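PDB 5TX7: D-isomer specific 2-hydroxyacid dehydrogenase family protein from Desulfovibrio vulgaris, which probably catalyses the NAD-dependent interconversion of D-2-hydroxy acids and the corresponding 2-oxo acids. Local coordinates for residues G152-G157 against I175-R180; S231-T236 against G254-A259. All coordinates share one frame; numbering follows the deposited sequence.

Interactions 1 and 2 each join the two strands of a parallel beta-alpha-beta unit, and both units belong to the seven-stranded sheet of the NAD-binding domain. Their centres lie 18 Å apart, with strand 204-207 running between strands 150-154 and 231-235. Both contacts are mostly buried. Interaction 1 pairs in even register and continues past the strand ends, where Phe-156 reaches back over the neighbouring strand beside the probable dinucleotide-binding turn. Interaction 2 lies where strand 256-261 begins, just after helix 244-253; its register slips at a beta bulge, and there the ring under an alanine methyl is that of Tyr-232.

Interaction 1: residues G152-G157 against I175-R180; sequences GIVGFG and IAYAPR
Ile-153 and Ala-176 pair near the C-terminal ends of two parallel strands, 150-154 and 173-177, which helix 158-169 joins into a beta-alpha-beta crossover of the Rossmann fold. The short strand axes come within 4.7 Å at an angle of 17°. Ile-153 is bonded through both its backbone groups: its N donates to Ile-175 O at 2.9 Å, and its O accepts from Tyr-177 N. Past the strand end, Gly-155 N gives its hydrogen to Tyr-177 O, so the ladder outlasts the regular strand by one bond.

Phe-156 then turns back toward the second strand. Its CB meets the methyl of Ala-178, CB, at 3.7 Å. Farther out, CG and CD1 are each 3.8 Å from Ala-176 CB, CD2 and CE1 lie slightly farther from the same methyl, and at the tip CE2 and CZ are each 4.3 Å from it. This nearly even spacing shows a CH-pi contact over the face: Ala-176 CB stands 12° off the ring normal, above the ring centre. Beyond the two segments, the ring also meets that of Phe-190, from strand 190-192.

On the face carrying Val-154 and Tyr-177, helix 195-201 packs against both side chains. Tyr-177 holds CG anti to its backbone N (chi1 174°), beside the carbonyl carbon, which sets the ring next to Val-154, with Tyr-177 CD2 4.3 Å from Val-154 CG1. Gly-155, which has a positive phi, and Gly-157 fit the GxGxxG pattern of dinucleotide-binding folds, and Gly-157 is the N-cap position before helix 158-169, consistent with a cofactor-binding turn here. At the other end of the pairing, Ile-175 CG1 sits 3.7 Å from Gly-152 CA.

Interaction 2: residues S231-T236 against G254-A259; sequences SYLINT and GRLAGA
Ser-231 and Leu-256 open a parallel pairing whose register then slips by one residue, so that Tyr-232 faces Gly-258 and Leu-233 faces Ala-259. Ala-257 is the extra residue of this beta bulge, and its backbone angles are not extended. Ser-231 O accepts from Ala-257 N at 2.7 Å, and Leu-233 N donates to Gly-258 O at 3.1 Å. The bond from Ser-231 N to Arg-255 O is weak. Helix 244-253, which ends in a Schellman motif at Gly-254, links the strands as a beta-alpha-beta unit.

The bulge turns the methyl of Ala-257 toward the first strand, where it covers one face of the Tyr-232 ring. Ala-257 CB is 4.2 Å from the ring centroid and 26° off the normal; its closest ring atom is CZ, at 3.8 Å, placing this CH-pi contact toward the hydroxyl end. Nearer the ring's root, Tyr-232 CD1 lies 3.8 Å from Gly-258 CA. On the face carrying Leu-233 and Ala-259, Leu-256 CD1 meets Leu-233 CB at 4.2 Å, while its other methyl, CD2, lies against Ser-231 O. Helix 244-253 packs on Leu-256 and Ala-259.

Apolar side-chain packing thus accompanies a backbone-bonded ladder, and the hydroxyls of two buried residues find partners beyond it: Ser-231 OG bonds Arg-228 O and Tyr-232 OH bonds Glu-144 OE1, which, with the methyl of Ala-257, probably restrains the tyrosine ring at both its tip and its face.

Interaction 1: residues G152-G157 against I175-R180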
ATOM      1  N   GLY A 152      11.964 -11.545  -3.331  1.00 39.49           N
ATOM      2  CA  GLY A 152      12.869 -11.931  -4.407  1.00 39.97           C
ATOM      3  C   GLY A 152      12.630 -10.995  -5.565  1.00 39.72           C
ATOM      4  O   GLY A 152      11.500 -10.868  -6.035  1.00 41.15           O
ATOM      5  N   ILE A 153      13.687 -10.334  -6.017  1.00 40.47           N
ATOM      6  CA  ILE A 153      13.597  -9.273  -7.020  1.00 40.24           C
ATOM      7  C   ILE A 153      14.344  -9.736  -8.266  1.00 39.76           C
ATOM      8  O   ILE A 153      15.562  -9.873  -8.243  1.00 42.57           O
ATOM      9  CB  ILE A 153      14.184  -7.957  -6.452  1.00 40.67           C
ATOM     10  CG1 ILE A 153      13.363  -7.524  -5.239  1.00 39.02           C
ATOM     11  CG2 ILE A 153      14.224  -6.855  -7.499  1.00 41.04           C
ATOM     12  CD1 ILE A 153      13.929  -6.339  -4.491  1.00 39.21           C
ATOM     13  N   VAL A 154      13.596  -9.990  -9.333  1.00 39.58           N
ATOM     14  CA  VAL A 154      14.137 -10.464 -10.602  1.00 41.79           C
ATOM     15  C   VAL A 154      14.471  -9.250 -11.450  1.00 42.27           C
ATOM     16  O   VAL A 154      13.595  -8.648 -12.053  1.00 43.25           O
ATOM     17  CB  VAL A 154      13.112 -11.384 -11.331  1.00 42.60           C
ATOM     18  CG1 VAL A 154      13.657 -11.888 -12.658  1.00 42.38           C
ATOM     19  CG2 VAL A 154      12.742 -12.567 -10.446  1.00 42.33           C
ATOM     20  N   GLY A 155      15.751  -8.890 -11.483  1.00 45.86           N
ATOM     21  CA  GLY A 155      16.228  -7.690 -12.206  1.00 47.49           C
ATOM     22  C   GLY A 155      16.468  -6.586 -11.190  1.00 48.68           C
ATOM     23  O   GLY A 155      15.578  -6.280 -10.407  1.00 49.56           O
ATOM     24  N   PHE A 156      17.674  -6.013 -11.174  1.00 48.48           N
ATOM     25  CA  PHE A 156      18.085  -5.109 -10.090  1.00 46.59           C
ATOM     26  C   PHE A 156      18.638  -3.798 -10.639  1.00 47.53           C
ATOM     27  O   PHE A 156      19.678  -3.293 -10.195  1.00 51.91           O
ATOM     28  CB  PHE A 156      19.084  -5.828  -9.161  1.00 46.84           C
ATOM     29  CG  PHE A 156      19.031  -5.386  -7.714  1.00 46.45           C
ATOM     30  CD1 PHE A 156      17.808  -5.257  -7.037  1.00 45.60           C
ATOM     31  CD2 PHE A 156      20.213  -5.153  -7.000  1.00 46.55           C
ATOM     32  CE1 PHE A 156      17.777  -4.869  -5.707  1.00 46.13           C
ATOM     33  CE2 PHE A 156      20.180  -4.786  -5.674  1.00 47.29           C
ATOM     34  CZ  PHE A 156      18.960  -4.633  -5.021  1.00 47.05           C
ATOM     35  N   GLY A 157      17.908  -3.232 -11.599  1.00 45.84           N
ATOM     36  CA  GLY A 157      18.081  -1.837 -12.009  1.00 44.49           C
ATOM     37  C   GLY A 157      17.445  -0.915 -10.980  1.00 44.85           C
ATOM     38  O   GLY A 157      17.180  -1.322  -9.849  1.00 43.34           O
ATOM     39  N   ILE A 175      16.361 -10.680  -1.553  1.00 43.60           N
ATOM     40  CA  ILE A 175      17.298 -11.349  -2.430  1.00 43.16           C
ATOM     41  C   ILE A 175      17.043 -10.881  -3.853  1.00 42.16           C
ATOM     42  O   ILE A 175      15.909 -10.647  -4.237  1.00 41.61           O
ATOM     43  CB  ILE A 175      17.217 -12.884  -2.305  1.00 45.04           C
ATOM     44  CG1 ILE A 175      15.843 -13.421  -2.763  1.00 42.33           C
ATOM     45  CG2 ILE A 175      17.518 -13.297  -0.864  1.00 46.11           C
ATOM     46  CD1 ILE A 175      15.726 -14.921  -2.591  1.00 42.67           C
ATOM     47  N   ALA A 176      18.111 -10.722  -4.624  1.00 44.70           N
ATOM     48  CA  ALA A 176      18.024 -10.174  -5.966  1.00 45.79           C
ATOM     49  C   ALA A 176      18.729 -11.059  -6.972  1.00 46.71           C
ATOM     50  O   ALA A 176      19.841 -11.508  -6.710  1.00 51.24           O
ATOM     51  CB  ALA A 176      18.638  -8.791  -5.983  1.00 48.22           C
ATOM     52  N   TYR A 177      18.069 -11.322  -8.103  1.00 45.46           N
ATOM     53  CA  TYR A 177      18.721 -11.879  -9.283  1.00 48.26           C
ATOM     54  C   TYR A 177      19.167 -10.678 -10.082  1.00 50.69           C
ATOM     55  O   TYR A 177      18.348  -9.960 -10.648  1.00 50.33           O
ATOM     56  CB  TYR A 177      17.791 -12.783 -10.109  1.00 47.40           C
ATOM     57  CG  TYR A 177      18.421 -13.251 -11.411  1.00 48.82           C
ATOM     58  CD1 TYR A 177      19.563 -14.042 -11.395  1.00 51.87           C
ATOM     59  CD2 TYR A 177      17.892 -12.875 -12.665  1.00 49.51           C
ATOM     60  CE1 TYR A 177      20.178 -14.463 -12.573  1.00 55.07           C
ATOM     61  CE2 TYR A 177      18.501 -13.285 -13.855  1.00 52.69           C
ATOM     62  CZ  TYR A 177      19.647 -14.085 -13.803  1.00 56.28           C
ATOM     63  OH  TYR A 177      20.275 -14.504 -14.967  1.00 59.74           O
ATOM     64  N   ALA A 178      20.476 -10.463 -10.114  1.00 55.92           N
ATOM     65  CA  ALA A 178      21.073  -9.218 -10.592  1.00 61.66           C
ATOM     66  C   ALA A 178      22.134  -9.534 -11.631  1.00 67.04           C
ATOM     67  O   ALA A 178      23.333  -9.433 -11.356  1.00 73.02           O
ATOM     68  CB  ALA A 178      21.664  -8.440  -9.424  1.00 62.64           C
ATOM     69  N   PRO A 179      21.696  -9.922 -12.845  1.00 70.67           N
ATOM     70  CA  PRO A 179      22.637 -10.344 -13.892  1.00 78.31           C
ATOM     71  C   PRO A 179      23.463  -9.196 -14.505  1.00 84.80           C
ATOM     72  O   PRO A 179      24.654  -9.376 -14.756  1.00 87.73           O
ATOM     73  CB  PRO A 179      21.723 -10.997 -14.934  1.00 76.90           C
ATOM     74  CG  PRO A 179      20.399 -10.321 -14.757  1.00 73.21           C
ATOM     75  CD  PRO A 179      20.291  -9.992 -13.300  1.00 69.19           C
ATOM     76  N   ARG A 180      22.831  -8.039 -14.724  1.00 88.98           N
ATOM     77  CA  ARG A 180      23.482  -6.867 -15.320  1.00 97.18           C
ATOM     78  C   ARG A 180      24.409  -6.092 -14.364  1.00103.75           C
ATOM     79  O   ARG A 180      25.194  -5.268 -14.822  1.00108.59           O
ATOM     80  CB  ARG A 180      22.427  -5.907 -15.896  1.00 91.61           C
TER

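Interaction 2: residues S231-T236 against G254-A259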
ATOM      1  N   SER A 231       2.800 -18.389  -1.589  1.00 38.05           N
ATOM      2  CA  SER A 231       3.646 -17.277  -2.071  1.00 39.12           C
ATOM      3  C   SER A 231       2.897 -16.310  -2.982  1.00 39.20           C
ATOM      4  O   SER A 231       1.766 -16.583  -3.433  1.00 38.57           O
ATOM      5  CB  SER A 231       4.885 -17.821  -2.785  1.00 40.65           C
ATOM      6  OG  SER A 231       5.714 -18.536  -1.857  1.00 41.72           O
ATOM      7  N   TYR A 232       3.516 -15.151  -3.211  1.00 38.88           N
ATOM      8  CA  TYR A 232       2.921 -14.078  -4.014  1.00 38.37           C
ATOM      9  C   TYR A 232       3.798 -13.753  -5.218  1.00 37.09           C
ATOM     10  O   TYR A 232       5.024 -13.737  -5.096  1.00 37.04           O
ATOM     11  CB  TYR A 232       2.713 -12.820  -3.172  1.00 38.70           C
ATOM     12  CG  TYR A 232       1.690 -12.972  -2.072  1.00 43.15           C
ATOM     13  CD1 TYR A 232       0.325 -12.815  -2.331  1.00 47.62           C
ATOM     14  CD2 TYR A 232       2.074 -13.312  -0.771  1.00 44.07           C
ATOM     15  CE1 TYR A 232      -0.625 -12.941  -1.319  1.00 49.40           C
ATOM     16  CE2 TYR A 232       1.134 -13.462   0.240  1.00 47.80           C
ATOM     17  CZ  TYR A 232      -0.218 -13.292  -0.033  1.00 51.95           C
ATOM     18  OH  TYR A 232      -1.153 -13.439   0.987  1.00 57.07           O
ATOM     19  N   LEU A 233       3.162 -13.489  -6.371  1.00 36.95           N
ATOM     20  CA  LEU A 233       3.845 -13.015  -7.592  1.00 35.45           C
ATOM     21  C   LEU A 233       3.342 -11.628  -8.003  1.00 36.64           C
ATOM     22  O   LEU A 233       2.137 -11.379  -8.027  1.00 38.10           O
ATOM     23  CB  LEU A 233       3.583 -13.994  -8.735  1.00 36.60           C
ATOM     24  CG  LEU A 233       4.208 -13.644 -10.089  1.00 36.94           C
ATOM     25  CD1 LEU A 233       5.728 -13.624 -10.022  1.00 36.50           C
ATOM     26  CD2 LEU A 233       3.708 -14.600 -11.145  1.00 38.77           C
ATOM     27  N   ILE A 234       4.263 -10.725  -8.326  1.00 37.16           N
ATOM     28  CA  ILE A 234       3.918  -9.370  -8.770  1.00 36.67           C
ATOM     29  C   ILE A 234       4.634  -9.129 -10.080  1.00 36.65           C
ATOM     30  O   ILE A 234       5.840  -9.403 -10.187  1.00 35.41           O
ATOM     31  CB  ILE A 234       4.384  -8.274  -7.775  1.00 37.46           C
ATOM     32  CG1 ILE A 234       3.901  -8.557  -6.338  1.00 37.71           C
ATOM     33  CG2 ILE A 234       3.883  -6.903  -8.219  1.00 38.36           C
ATOM     34  CD1 ILE A 234       2.391  -8.472  -6.131  1.00 39.95           C
ATOM     35  N   ASN A 235       3.918  -8.592 -11.062  1.00 36.01           N
ATOM     36  CA  ASN A 235       4.502  -8.284 -12.362  1.00 35.95           C
ATOM     37  C   ASN A 235       4.024  -6.925 -12.870  1.00 39.50           C
ATOM     38  O   ASN A 235       2.894  -6.790 -13.359  1.00 43.10           O
ATOM     39  CB  ASN A 235       4.132  -9.351 -13.362  1.00 36.31           C
ATOM     40  CG  ASN A 235       4.797  -9.150 -14.715  1.00 38.02           C
ATOM     41  OD1 ASN A 235       5.866  -8.577 -14.813  1.00 38.41           O
ATOM     42  ND2 ASN A 235       4.171  -9.663 -15.763  1.00 40.19           N
ATOM     43  N   THR A 236       4.896  -5.930 -12.737  1.00 37.18           N
ATOM     44  CA  THR A 236       4.695  -4.609 -13.310  1.00 40.26           C
ATOM     45  C   THR A 236       5.646  -4.380 -14.506  1.00 42.79           C
ATOM     46  O   THR A 236       5.770  -3.246 -14.985  1.00 49.07           O
ATOM     47  CB  THR A 236       5.006  -3.525 -12.266  1.00 40.22           C
ATOM     48  OG1 THR A 236       6.344  -3.703 -11.801  1.00 42.13           O
ATOM     49  CG2 THR A 236       4.071  -3.621 -11.079  1.00 40.69           C
ATOM     50  N   GLY A 254      -3.425 -23.175  -5.090  1.00 55.44           N
ATOM     51  CA  GLY A 254      -3.000 -22.622  -3.801  1.00 52.47           C
ATOM     52  C   GLY A 254      -1.495 -22.456  -3.656  1.00 52.42           C
ATOM     53  O   GLY A 254      -1.017 -22.014  -2.594  1.00 53.47           O
ATOM     54  N   ARG A 255      -0.742 -22.795  -4.711  1.00 51.12           N
ATOM     55  CA  ARG A 255       0.694 -22.573  -4.744  1.00 49.26           C
ATOM     56  C   ARG A 255       0.969 -21.103  -4.547  1.00 47.90           C
ATOM     57  O   ARG A 255       1.786 -20.719  -3.700  1.00 47.70           O
ATOM     58  CB  ARG A 255       1.283 -23.029  -6.086  1.00 50.42           C
ATOM     59  CG  ARG A 255       2.760 -22.685  -6.326  1.00 49.92           C
ATOM     60  CD  ARG A 255       3.638 -23.550  -5.447  1.00 50.93           C
ATOM     61  NE  ARG A 255       3.700 -24.950  -5.888  1.00 50.98           N
ATOM     62  CZ  ARG A 255       4.131 -25.960  -5.148  1.00 52.53           C
ATOM     63  NH1 ARG A 255       4.553 -25.763  -3.904  1.00 52.81           N
ATOM     64  NH2 ARG A 255       4.141 -27.191  -5.652  1.00 54.79           N
ATOM     65  N   LEU A 256       0.298 -20.289  -5.366  1.00 46.70           N
ATOM     66  CA  LEU A 256       0.316 -18.856  -5.209  1.00 44.51           C
ATOM     67  C   LEU A 256      -0.915 -18.485  -4.421  1.00 46.49           C
ATOM     68  O   LEU A 256      -2.052 -18.824  -4.830  1.00 50.27           O
ATOM     69  CB  LEU A 256       0.307 -18.139  -6.546  1.00 43.26           C
ATOM     70  CG  LEU A 256       1.579 -18.224  -7.388  1.00 42.50           C
ATOM     71  CD1 LEU A 256       1.354 -17.542  -8.730  1.00 42.44           C
ATOM     72  CD2 LEU A 256       2.760 -17.600  -6.671  1.00 41.52           C
ATOM     73  N   ALA A 257      -0.685 -17.799  -3.293  1.00 44.04           N
ATOM     74  CA  ALA A 257      -1.754 -17.207  -2.521  1.00 43.42           C
ATOM     75  C   ALA A 257      -2.344 -16.001  -3.230  1.00 41.92           C
ATOM     76  O   ALA A 257      -3.446 -15.554  -2.892  1.00 43.89           O
ATOM     77  CB  ALA A 257      -1.249 -16.798  -1.140  1.00 43.73           C
ATOM     78  N   GLY A 258      -1.612 -15.444  -4.184  1.00 41.39           N
ATOM     79  CA  GLY A 258      -2.059 -14.265  -4.895  1.00 40.15           C
ATOM     80  C   GLY A 258      -1.094 -13.826  -5.984  1.00 40.49           C
ATOM     81  O   GLY A 258       0.113 -14.102  -5.961  1.00 40.47           O
ATOM     82  N   ALA A 259      -1.641 -13.095  -6.941  1.00 40.75           N
ATOM     83  CA  ALA A 259      -0.854 -12.510  -8.002  1.00 39.44           C
ATOM     84  C   ALA A 259      -1.373 -11.110  -8.281  1.00 39.42           C
ATOM     85  O   ALA A 259      -2.579 -10.901  -8.287  1.00 38.40           O
ATOM     86  CB  ALA A 259      -0.925 -13.375  -9.243  1.00 40.32           C
TER